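Local structure of CRISPR-associated protein, Cse2 family (3WA8) at residues 16-19 / 20-24; 109-112 / 113-117; 135-138 / 139-142; 175-178 / 179-182. The protein probably binds the G-rich crRNA sequence and stabilises the R-loop as the CasB (Cse2) component of a type I-E CRISPR surveillance complex. All coordinates share one frame; numbering follows the deposited sequence.

Contact 1 (16-19 / 20-24)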
loop_
_atom_site.group_PDB
_atom_site.type_symbol
_atom_site.label_atom_id
_atom_site.label_comp_id
_atom_site.label_asym_id
_atom_site.label_seq_id
_atom_site.Cartn_x
_atom_site.Cartn_y
_atom_site.Cartn_z
ATOM N N ARG A 16 -10.874 5.129 -5.871
ATOM C CA ARG A 16 -11.612 5.752 -6.961
ATOM C C ARG A 16 -11.896 7.242 -6.698
ATOM O O ARG A 16 -11.724 8.082 -7.582
ATOM C CB ARG A 16 -12.914 4.985 -7.206
ATOM C CG ARG A 16 -13.862 5.559 -8.278
ATOM C CD ARG A 16 -14.848 4.458 -8.796
ATOM N NE ARG A 16 -14.200 3.127 -8.719
ATOM C CZ ARG A 16 -14.754 1.948 -9.033
ATOM N NH1 ARG A 16 -16.017 1.876 -9.480
ATOM N NH2 ARG A 16 -14.028 0.830 -8.892
ATOM N N TYR A 17 -12.311 7.563 -5.478
ATOM C CA TYR A 17 -12.720 8.907 -5.105
ATOM C C TYR A 17 -11.523 9.836 -5.160
ATOM O O TYR A 17 -11.618 10.940 -5.704
ATOM C CB TYR A 17 -13.338 8.821 -3.714
ATOM C CG TYR A 17 -13.817 10.069 -2.992
ATOM C CD1 TYR A 17 -15.138 10.521 -3.085
ATOM C CD2 TYR A 17 -12.965 10.722 -2.107
ATOM C CE1 TYR A 17 -15.567 11.668 -2.342
ATOM C CE2 TYR A 17 -13.354 11.829 -1.373
ATOM C CZ TYR A 17 -14.641 12.316 -1.478
ATOM O OH TYR A 17 -14.952 13.438 -0.693
ATOM N N LEU A 18 -10.387 9.384 -4.620
ATOM C CA LEU A 18 -9.160 10.161 -4.693
ATOM C C LEU A 18 -8.788 10.426 -6.152
ATOM O O LEU A 18 -8.412 11.549 -6.493
ATOM C CB LEU A 18 -8.000 9.458 -4.015
ATOM C CG LEU A 18 -7.886 9.186 -2.520
ATOM C CD1 LEU A 18 -6.750 8.199 -2.292
ATOM C CD2 LEU A 18 -7.557 10.405 -1.759
ATOM N N ARG A 19 -8.894 9.407 -7.011
ATOM C CA ARG A 19 -8.562 9.559 -8.431
ATOM C C ARG A 19 -9.460 10.555 -9.135
ATOM O O ARG A 19 -9.027 11.312 -10.016
ATOM C CB ARG A 19 -8.706 8.235 -9.159
ATOM C CG ARG A 19 -7.820 7.170 -8.629
ATOM C CD ARG A 19 -7.519 6.178 -9.684
ATOM N NE ARG A 19 -6.347 5.405 -9.290
ATOM C CZ ARG A 19 -6.367 4.105 -9.039
ATOM N NH1 ARG A 19 -7.491 3.424 -9.139
ATOM N NH2 ARG A 19 -5.263 3.489 -8.703
ATOM N N GLN A 20 -10.731 10.538 -8.772
ATOM C CA GLN A 20 -11.692 11.299 -9.518
ATOM C C GLN A 20 -11.777 12.713 -9.018
ATOM O O GLN A 20 -12.061 13.589 -9.792
ATOM C CB GLN A 20 -13.054 10.638 -9.468
ATOM C CG GLN A 20 -13.096 9.294 -10.149
ATOM C CD GLN A 20 -14.526 8.796 -10.280
ATOM O OE1 GLN A 20 -15.454 9.484 -9.836
ATOM N NE2 GLN A 20 -14.724 7.613 -10.892
ATOM N N ARG A 21 -11.525 12.949 -7.735
ATOM C CA ARG A 21 -11.885 14.244 -7.156
ATOM C C ARG A 21 -10.734 15.085 -6.643
ATOM O O ARG A 21 -10.907 16.273 -6.480
ATOM C CB ARG A 21 -12.932 14.104 -6.050
ATOM C CG ARG A 21 -14.256 13.545 -6.484
ATOM C CD ARG A 21 -15.358 14.640 -6.613
ATOM N NE ARG A 21 -16.669 14.033 -6.904
ATOM C CZ ARG A 21 -17.281 13.149 -6.105
ATOM N NH1 ARG A 21 -16.719 12.777 -4.952
ATOM N NH2 ARG A 21 -18.452 12.629 -6.448
ATOM N N SER A 22 -9.572 14.497 -6.372
ATOM C CA SER A 22 -8.433 15.249 -5.806
ATOM C C SER A 22 -7.994 16.426 -6.657
ATOM O O SER A 22 -7.860 16.272 -7.874
ATOM C CB SER A 22 -7.234 14.331 -5.634
ATOM O OG SER A 22 -7.554 13.279 -4.753
ATOM N N THR A 23 -7.764 17.584 -6.038
ATOM C CA THR A 23 -7.141 18.692 -6.738
ATOM C C THR A 23 -5.648 18.754 -6.440
ATOM O O THR A 23 -5.162 18.101 -5.502
ATOM C CB THR A 23 -7.754 20.033 -6.359
ATOM O OG1 THR A 23 -7.366 20.379 -5.013
ATOM C CG2 THR A 23 -9.270 19.979 -6.496
ATOM N N PRO A 24 -4.895 19.538 -7.236
ATOM C CA PRO A 24 -3.460 19.565 -6.981
ATOM C C PRO A 24 -3.146 20.029 -5.573
ATOM O O PRO A 24 -2.245 19.478 -4.954
ATOM C CB PRO A 24 -2.931 20.523 -8.032
ATOM C CG PRO A 24 -3.942 20.451 -9.099
ATOM C CD PRO A 24 -5.243 20.389 -8.382
#
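Ser22 turns its hydroxyl back onto the carbonyl of Leu18, OG standing 2.6 Å from Leu18 O, while its backbone N reaches the same oxygen at 3.2 Å. One residue thus supplies two donors to one acceptor. The hydroxyl comes in only a little tilted from the carbonyl plane, whereas the N lies well above it, 35° out. What folds OG back over the last turn is its position beside the backbone N, opposite the carbonyl carbon (chi1 -61°). The case illustrates how a helix can run out: the chain leaves helical backbone angles at Ser22 yet still serves the carbonyl four residues earlier. An alanine here would take away the hydroxyl, and Leu18 O would probably have to lean on the backbone N above its plane.

This inner side is tight; the outer one is looser and largely in solvent. There the Gln20 amide runs alongside Arg16, pointing the same way, with Gln20 NE2 3.4 Å from Arg16 CG. One step on, the Arg21 chain bends at its second torsion and brings NH1 obliquely to the Tyr17 ring, 3.1 Å from Tyr17 CE1. The ring and guanidinium planes are nearly perpendicular (88°), and CE1 meets the guanidinium at its edge.

Arg19 points elsewhere, to a salt bridge with Glu80. Beyond the contact, the Tyr17 ring meets that of Phe48, and Leu18 and Ser22 pack against Met30 of helix 24-32 and Trp72 of helix 59-72, seating the end of helix 10-21 against both.

Contact 2 (109-112 / 113-117)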
loop_
_atom_site.group_PDB
_atom_site.type_symbol
_atom_site.label_atom_id
_atom_site.label_comp_id
_atom_site.label_asym_id
_atom_site.label_seq_id
_atom_site.Cartn_x
_atom_site.Cartn_y
_atom_site.Cartn_z
ATOM N N LEU A 109 0.840 -6.465 -1.342
ATOM C CA LEU A 109 2.113 -5.778 -1.452
ATOM C C LEU A 109 3.291 -6.769 -1.460
ATOM O O LEU A 109 4.378 -6.482 -2.012
ATOM C CB LEU A 109 2.276 -4.745 -0.346
ATOM C CG LEU A 109 3.271 -3.668 -0.786
ATOM C CD1 LEU A 109 2.628 -2.813 -1.876
ATOM C CD2 LEU A 109 3.801 -2.807 0.374
ATOM N N GLY A 110 3.073 -7.928 -0.843
ATOM C CA GLY A 110 4.045 -9.000 -0.895
ATOM C C GLY A 110 4.411 -9.275 -2.346
ATOM O O GLY A 110 5.600 -9.326 -2.713
ATOM N N HIS A 111 3.401 -9.417 -3.200
ATOM C CA HIS A 111 3.714 -9.669 -4.603
ATOM C C HIS A 111 4.531 -8.514 -5.214
ATOM O O HIS A 111 5.502 -8.765 -5.947
ATOM C CB HIS A 111 2.474 -10.009 -5.422
ATOM C CG HIS A 111 2.725 -10.074 -6.898
ATOM N ND1 HIS A 111 3.173 -11.211 -7.531
ATOM C CD2 HIS A 111 2.575 -9.140 -7.868
ATOM C CE1 HIS A 111 3.286 -10.979 -8.824
ATOM N NE2 HIS A 111 2.938 -9.725 -9.053
ATOM N N ALA A 112 4.162 -7.266 -4.903
ATOM C CA ALA A 112 4.876 -6.119 -5.478
ATOM C C ALA A 112 6.344 -6.185 -5.040
ATOM O O ALA A 112 7.255 -6.017 -5.869
ATOM C CB ALA A 112 4.235 -4.803 -5.092
ATOM N N ILE A 113 6.560 -6.504 -3.757
ATOM C CA ILE A 113 7.895 -6.511 -3.196
ATOM C C ILE A 113 8.753 -7.618 -3.823
ATOM O O ILE A 113 9.955 -7.412 -4.104
ATOM C CB ILE A 113 7.870 -6.575 -1.658
ATOM C CG1 ILE A 113 7.409 -5.238 -1.094
ATOM C CG2 ILE A 113 9.266 -6.872 -1.069
ATOM C CD1 ILE A 113 6.761 -5.352 0.253
ATOM N N ALA A 114 8.142 -8.775 -4.068
ATOM C CA ALA A 114 8.875 -9.864 -4.684
ATOM C C ALA A 114 9.330 -9.448 -6.067
ATOM O O ALA A 114 10.452 -9.750 -6.477
ATOM C CB ALA A 114 8.033 -11.087 -4.767
ATOM N N GLN A 115 8.464 -8.738 -6.782
ATOM C CA GLN A 115 8.777 -8.292 -8.133
ATOM C C GLN A 115 9.999 -7.381 -8.095
ATOM O O GLN A 115 10.876 -7.460 -8.968
ATOM C CB GLN A 115 7.577 -7.577 -8.756
ATOM C CG GLN A 115 6.553 -8.511 -9.328
ATOM C CD GLN A 115 5.330 -7.800 -9.835
ATOM O OE1 GLN A 115 4.742 -6.984 -9.141
ATOM N NE2 GLN A 115 4.916 -8.136 -11.039
ATOM N N LEU A 116 10.046 -6.527 -7.070
ATOM C CA LEU A 116 11.159 -5.627 -6.858
ATOM C C LEU A 116 12.415 -6.444 -6.539
ATOM O O LEU A 116 13.482 -6.247 -7.151
ATOM C CB LEU A 116 10.816 -4.673 -5.737
ATOM C CG LEU A 116 11.977 -3.937 -5.115
ATOM C CD1 LEU A 116 12.521 -2.902 -6.088
ATOM C CD2 LEU A 116 11.528 -3.308 -3.844
ATOM N N TYR A 117 12.272 -7.386 -5.613
ATOM C CA TYR A 117 13.341 -8.296 -5.256
ATOM C C TYR A 117 13.971 -8.937 -6.483
ATOM O O TYR A 117 15.192 -8.916 -6.634
ATOM C CB TYR A 117 12.764 -9.347 -4.336
ATOM C CG TYR A 117 13.675 -10.471 -3.949
ATOM C CD1 TYR A 117 14.791 -10.246 -3.162
ATOM C CD2 TYR A 117 13.387 -11.767 -4.324
ATOM C CE1 TYR A 117 15.612 -11.280 -2.781
ATOM C CE2 TYR A 117 14.208 -12.814 -3.956
ATOM C CZ TYR A 117 15.319 -12.566 -3.178
ATOM O OH TYR A 117 16.139 -13.599 -2.798
#
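Ile113 N donates to Leu109 O at 2.8 Å, and Ala114, Gln115 and Leu116 repeat the bond to the carbonyls of Gly110, His111 and Ala112, the unbroken i to i+4 pattern of an alpha-helix. On this frame the i, i+4 pairs of side chains differ sharply in kind. His111 and Gln115 form the polar one. The imidazole is swung out opposite its own backbone N (chi1 171°), and the extended Gln115 chain crosses it, placing Gln115 CG over one ring face, 4.2 Å from the centroid and 27° off the normal: a CH-pi contact. Further out, the amide carbon Gln115 CD comes to 3.2 Å from His111 NE2. Ring and amide planes stand 46° apart, and neither end of the amide is angled to hydrogen-bond with that nitrogen.

Leu109 and Ile113 make the apolar pair. Leu109 CD2 touches Ile113 CD1 at 3.9 Å, and the same methyl of Ile113 rests 3.5 Å from Leu109 O. Helix 141-154 continues this apolar side, with Leu145 against Leu109 and Met148 and Ile152 against Ile113. On another side, Ala114 presents a lone methyl to Phe187 and Thr190 of helix 178-197.

His111 finds its polar partner there too, ND1 being hydrogen-bonded to Thr190 OG1. The chemistry therefore implies a division of labour: Thr190 bonds one nitrogen of the imidazole and probably limits the ring's rotation, while Gln115 adds only van der Waals and CH-pi packing to a face.

Contact 3 (135-138 / 139-142)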
loop_
_atom_site.group_PDB
_atom_site.type_symbol
_atom_site.label_atom_id
_atom_site.label_comp_id
_atom_site.label_asym_id
_atom_site.label_seq_id
_atom_site.Cartn_x
_atom_site.Cartn_y
_atom_site.Cartn_z
ATOM N N ASP A 135 7.861 -7.195 10.355
ATOM C CA ASP A 135 8.009 -7.140 11.820
ATOM C C ASP A 135 7.429 -5.871 12.443
ATOM O O ASP A 135 7.223 -5.809 13.651
ATOM C CB ASP A 135 9.483 -7.207 12.214
ATOM C CG ASP A 135 9.993 -8.608 12.313
ATOM O OD1 ASP A 135 9.421 -9.393 13.107
ATOM O OD2 ASP A 135 10.979 -8.930 11.612
ATOM N N ALA A 136 7.216 -4.848 11.621
ATOM C CA ALA A 136 6.852 -3.542 12.106
ATOM C C ALA A 136 5.657 -3.624 13.029
ATOM O O ALA A 136 4.756 -4.415 12.803
ATOM C CB ALA A 136 6.547 -2.641 10.944
ATOM N N ASP A 137 5.668 -2.820 14.085
ATOM C CA ASP A 137 4.459 -2.529 14.835
ATOM C C ASP A 137 3.801 -1.258 14.275
ATOM O O ASP A 137 4.326 -0.610 13.360
ATOM C CB ASP A 137 4.761 -2.395 16.319
ATOM C CG ASP A 137 5.755 -1.276 16.631
ATOM O OD1 ASP A 137 5.899 -0.331 15.806
ATOM O OD2 ASP A 137 6.380 -1.334 17.735
ATOM N N GLU A 138 2.643 -0.921 14.820
ATOM C CA GLU A 138 1.897 0.246 14.393
ATOM C C GLU A 138 2.792 1.476 14.238
ATOM O O GLU A 138 2.662 2.224 13.272
ATOM C CB GLU A 138 0.784 0.547 15.403
ATOM C CG GLU A 138 -0.468 -0.296 15.233
ATOM C CD GLU A 138 -1.316 -0.346 16.503
ATOM O OE1 GLU A 138 -2.209 0.520 16.648
ATOM O OE2 GLU A 138 -1.103 -1.255 17.349
ATOM N N GLU A 139 3.690 1.704 15.191
ATOM C CA GLU A 139 4.515 2.913 15.135
ATOM C C GLU A 139 5.584 2.859 14.043
ATOM O O GLU A 139 5.879 3.871 13.406
ATOM C CB GLU A 139 5.132 3.206 16.490
ATOM C CG GLU A 139 4.137 3.145 17.622
ATOM C CD GLU A 139 4.807 2.761 18.952
ATOM O OE1 GLU A 139 5.232 1.579 19.122
ATOM O OE2 GLU A 139 4.907 3.656 19.828
ATOM N N GLN A 140 6.145 1.677 13.827
ATOM C CA GLN A 140 7.194 1.496 12.858
ATOM C C GLN A 140 6.669 1.460 11.452
ATOM O O GLN A 140 7.383 1.809 10.510
ATOM C CB GLN A 140 7.915 0.208 13.136
ATOM C CG GLN A 140 8.877 0.361 14.258
ATOM C CD GLN A 140 9.116 -0.898 15.039
ATOM O OE1 GLN A 140 9.852 -0.867 15.999
ATOM N NE2 GLN A 140 8.497 -2.002 14.646
ATOM N N LEU A 141 5.416 1.041 11.297
ATOM C CA LEU A 141 4.925 0.707 9.984
ATOM C C LEU A 141 4.897 1.883 9.002
ATOM O O LEU A 141 5.406 1.769 7.891
ATOM C CB LEU A 141 3.576 0.025 10.083
ATOM C CG LEU A 141 2.910 -0.339 8.755
ATOM C CD1 LEU A 141 3.806 -1.180 7.851
ATOM C CD2 LEU A 141 1.607 -1.063 9.065
ATOM N N PRO A 142 4.319 3.027 9.405
ATOM C CA PRO A 142 4.195 4.033 8.361
ATOM C C PRO A 142 5.563 4.341 7.777
ATOM O O PRO A 142 5.704 4.499 6.579
ATOM C CB PRO A 142 3.626 5.243 9.112
ATOM C CG PRO A 142 2.916 4.652 10.257
ATOM C CD PRO A 142 3.774 3.513 10.685
#
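Asp137 reaches the backbone of Gln140 because its CG sits between its own N and carbonyl carbon (chi1 60°), a crowded position that swings the carboxylate over the start of the next turn. Asp137 OD1 then accepts from Gln140 N at 2.8 Å, a fairly straight bond (154°) that meets the oxygen nearly along its C-O axis. The main chain of the same residue takes a second grip, with Leu141 N 2.9 Å from Asp137 O.

The Gln140 chain, its CG beside the backbone N, runs out extended past the carboxylate. Although the two chains cross at about a right angle, the amide and carboxylate planes are stacked, only 19° apart. Glu139 is a less comfortable neighbour: its OE1 lies 3.4 Å from Asp137 OD2, two like charges that may raise each other's proton affinity, though the bonded amide would partly offset this for Asp137. At Pro142 there is no N-H to offer the Glu138 carbonyl, and the ring carbon CD takes that place.

Below the polar layer, Ala136 CB touches Gln140 CB at 3.8 Å and Leu141 CB at 4.1 Å. Ala136 O accepts from Trp172 NE1, and Leu141 packs on Trp172 and on Trp60 of helix 59-72, close to a bound mercury ion. One aspartate taking an i+3 amide with its side chain and an i+4 amide with its carbonyl is an Asx motif, the classic device at helix beginnings, used here where the loop after helix 124-135 turns into helix 141-154.

Contact 4 (175-178 / 179-182)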
loop_
_atom_site.group_PDB
_atom_site.type_symbol
_atom_site.label_atom_id
_atom_site.label_comp_id
_atom_site.label_asym_id
_atom_site.label_seq_id
_atom_site.Cartn_x
_atom_site.Cartn_y
_atom_site.Cartn_z
ATOM N N GLU A 175 -5.008 -10.645 15.179
ATOM C CA GLU A 175 -4.278 -11.490 16.138
ATOM C C GLU A 175 -3.256 -12.543 15.694
ATOM O O GLU A 175 -2.098 -12.444 16.087
ATOM C CB GLU A 175 -5.174 -12.046 17.239
ATOM C CG GLU A 175 -4.937 -11.342 18.559
ATOM C CD GLU A 175 -6.007 -11.657 19.576
ATOM O OE1 GLU A 175 -6.328 -12.850 19.748
ATOM O OE2 GLU A 175 -6.531 -10.715 20.211
ATOM N N ARG A 176 -3.622 -13.565 14.938
ATOM C CA ARG A 176 -2.530 -14.429 14.508
ATOM C C ARG A 176 -1.816 -13.837 13.291
ATOM O O ARG A 176 -1.124 -14.535 12.555
ATOM C CB ARG A 176 -2.954 -15.871 14.284
ATOM C CG ARG A 176 -2.393 -16.909 15.278
ATOM C CD ARG A 176 -3.102 -18.239 15.045
ATOM N NE ARG A 176 -4.505 -18.155 15.479
ATOM C CZ ARG A 176 -5.474 -17.411 14.920
ATOM N NH1 ARG A 176 -5.250 -16.652 13.848
ATOM N NH2 ARG A 176 -6.699 -17.428 15.442
ATOM N N LYS A 177 -1.968 -12.539 13.093
ATOM C CA LYS A 177 -1.168 -11.851 12.105
ATOM C C LYS A 177 -1.353 -12.316 10.648
ATOM O O LYS A 177 -0.350 -12.494 9.946
ATOM C CB LYS A 177 0.315 -11.901 12.508
ATOM C CG LYS A 177 0.764 -10.687 13.254
ATOM C CD LYS A 177 1.954 -10.934 14.202
ATOM C CE LYS A 177 2.740 -9.597 14.482
ATOM N NZ LYS A 177 3.905 -9.808 15.388
ATOM N N PRO A 178 -2.621 -12.427 10.163
ATOM C CA PRO A 178 -2.962 -12.859 8.783
ATOM C C PRO A 178 -2.390 -11.992 7.637
ATOM O O PRO A 178 -1.899 -12.526 6.664
ATOM C CB PRO A 178 -4.487 -12.794 8.767
ATOM C CG PRO A 178 -4.841 -11.805 9.851
ATOM C CD PRO A 178 -3.840 -12.081 10.922
ATOM N N VAL A 179 -2.442 -10.677 7.729
ATOM C CA VAL A 179 -1.867 -9.887 6.643
ATOM C C VAL A 179 -0.387 -10.244 6.423
ATOM O O VAL A 179 0.067 -10.455 5.283
ATOM C CB VAL A 179 -1.983 -8.360 6.888
ATOM C CG1 VAL A 179 -1.340 -7.575 5.736
ATOM C CG2 VAL A 179 -3.434 -7.984 7.098
ATOM N N GLN A 180 0.354 -10.305 7.523
ATOM C CA GLN A 180 1.777 -10.515 7.454
ATOM C C GLN A 180 2.013 -11.914 6.944
ATOM O O GLN A 180 2.859 -12.120 6.070
ATOM C CB GLN A 180 2.422 -10.284 8.807
ATOM C CG GLN A 180 2.318 -8.823 9.293
ATOM C CD GLN A 180 1.105 -8.540 10.178
ATOM O OE1 GLN A 180 0.100 -9.282 10.190
ATOM N NE2 GLN A 180 1.192 -7.451 10.923
ATOM N N GLN A 181 1.233 -12.869 7.437
ATOM C CA GLN A 181 1.266 -14.205 6.862
ATOM C C GLN A 181 1.044 -14.110 5.361
ATOM O O GLN A 181 1.774 -14.738 4.580
ATOM C CB GLN A 181 0.166 -15.092 7.425
ATOM C CG GLN A 181 0.358 -15.510 8.812
ATOM C CD GLN A 181 -0.727 -16.427 9.266
ATOM O OE1 GLN A 181 -0.968 -17.476 8.678
ATOM N NE2 GLN A 181 -1.379 -16.053 10.337
ATOM N N LYS A 182 0.028 -13.333 4.971
ATOM C CA LYS A 182 -0.466 -13.338 3.600
ATOM C C LYS A 182 0.610 -12.778 2.709
ATOM O O LYS A 182 0.926 -13.350 1.670
ATOM C CB LYS A 182 -1.721 -12.479 3.483
ATOM C CG LYS A 182 -2.538 -12.699 2.207
ATOM C CD LYS A 182 -3.278 -11.433 1.792
ATOM C CE LYS A 182 -4.375 -10.994 2.785
ATOM N NZ LYS A 182 -4.776 -9.567 2.572
#
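Arg176 offers its carbonyl to the side chain of Gln181, NE2 to O being 2.7 Å. The donor does not use a lone pair: it sits above the carbonyl plane, 41° out of it. Next comes Lys177, whose backbone takes left-handed helical angles at the N-cap position. Its carbonyl receives Gln181 N at 3.0 Å, nearly straight (169°) and in the carbonyl plane, so that Gln181 reaches two successive carbonyls, one with each of its amide groups. A leucine in its place would keep the backbone bond, but Arg176 O would probably lose its amide donor, leaving the approach to the helix less firmly tied.

Also at Lys177, the aliphatic part of the side chain lies against Gln180, with Gln180 OE1 3.4 Å from Lys177 CG. The glutamine bends sharply at its second torsion (chi2 93°), curling its amide back toward the loop, where NE2 is hydrogen-bonded to the carbonyl of Trp172. An N-cap followed by a proline is a familiar helix start, since N-H groups of the first turn have no carbonyl of a preceding turn to bond.

That proline is Pro178, the last of the segment. Its ring flanks the opening turn, and its O accepts from Lys182 N at 2.7 Å, the next i to i+4 bond of helix 178-197. Lys182 CB rests 3.2 Å from the same oxygen before the chain turns away to a salt bridge with Asp168.

Overall arrangement
Contact 2 is the buried member of the set, a mid-helix case in which apolar packing dominates and its histidine, His111, is tied to helix 178-197. That helix begins in contact 4, so the two share an element although their nearest atoms are about 6 Å apart. Contacts 3 and 4 are partly buried helix beginnings: in contact 3 a carboxylate and a loop carbonyl take backbone N-H groups, in contact 4 the acceptors are backbone carbonyls and one donor is a glutamine side chain. Trp172 hydrogen-bonds to both. Contact 1 is a surface helix end, where a serine hydroxyl joins a backbone N on one carbonyl of the last turn; it lies across the chain's centre from the others, 26 to 31 Å away between centres.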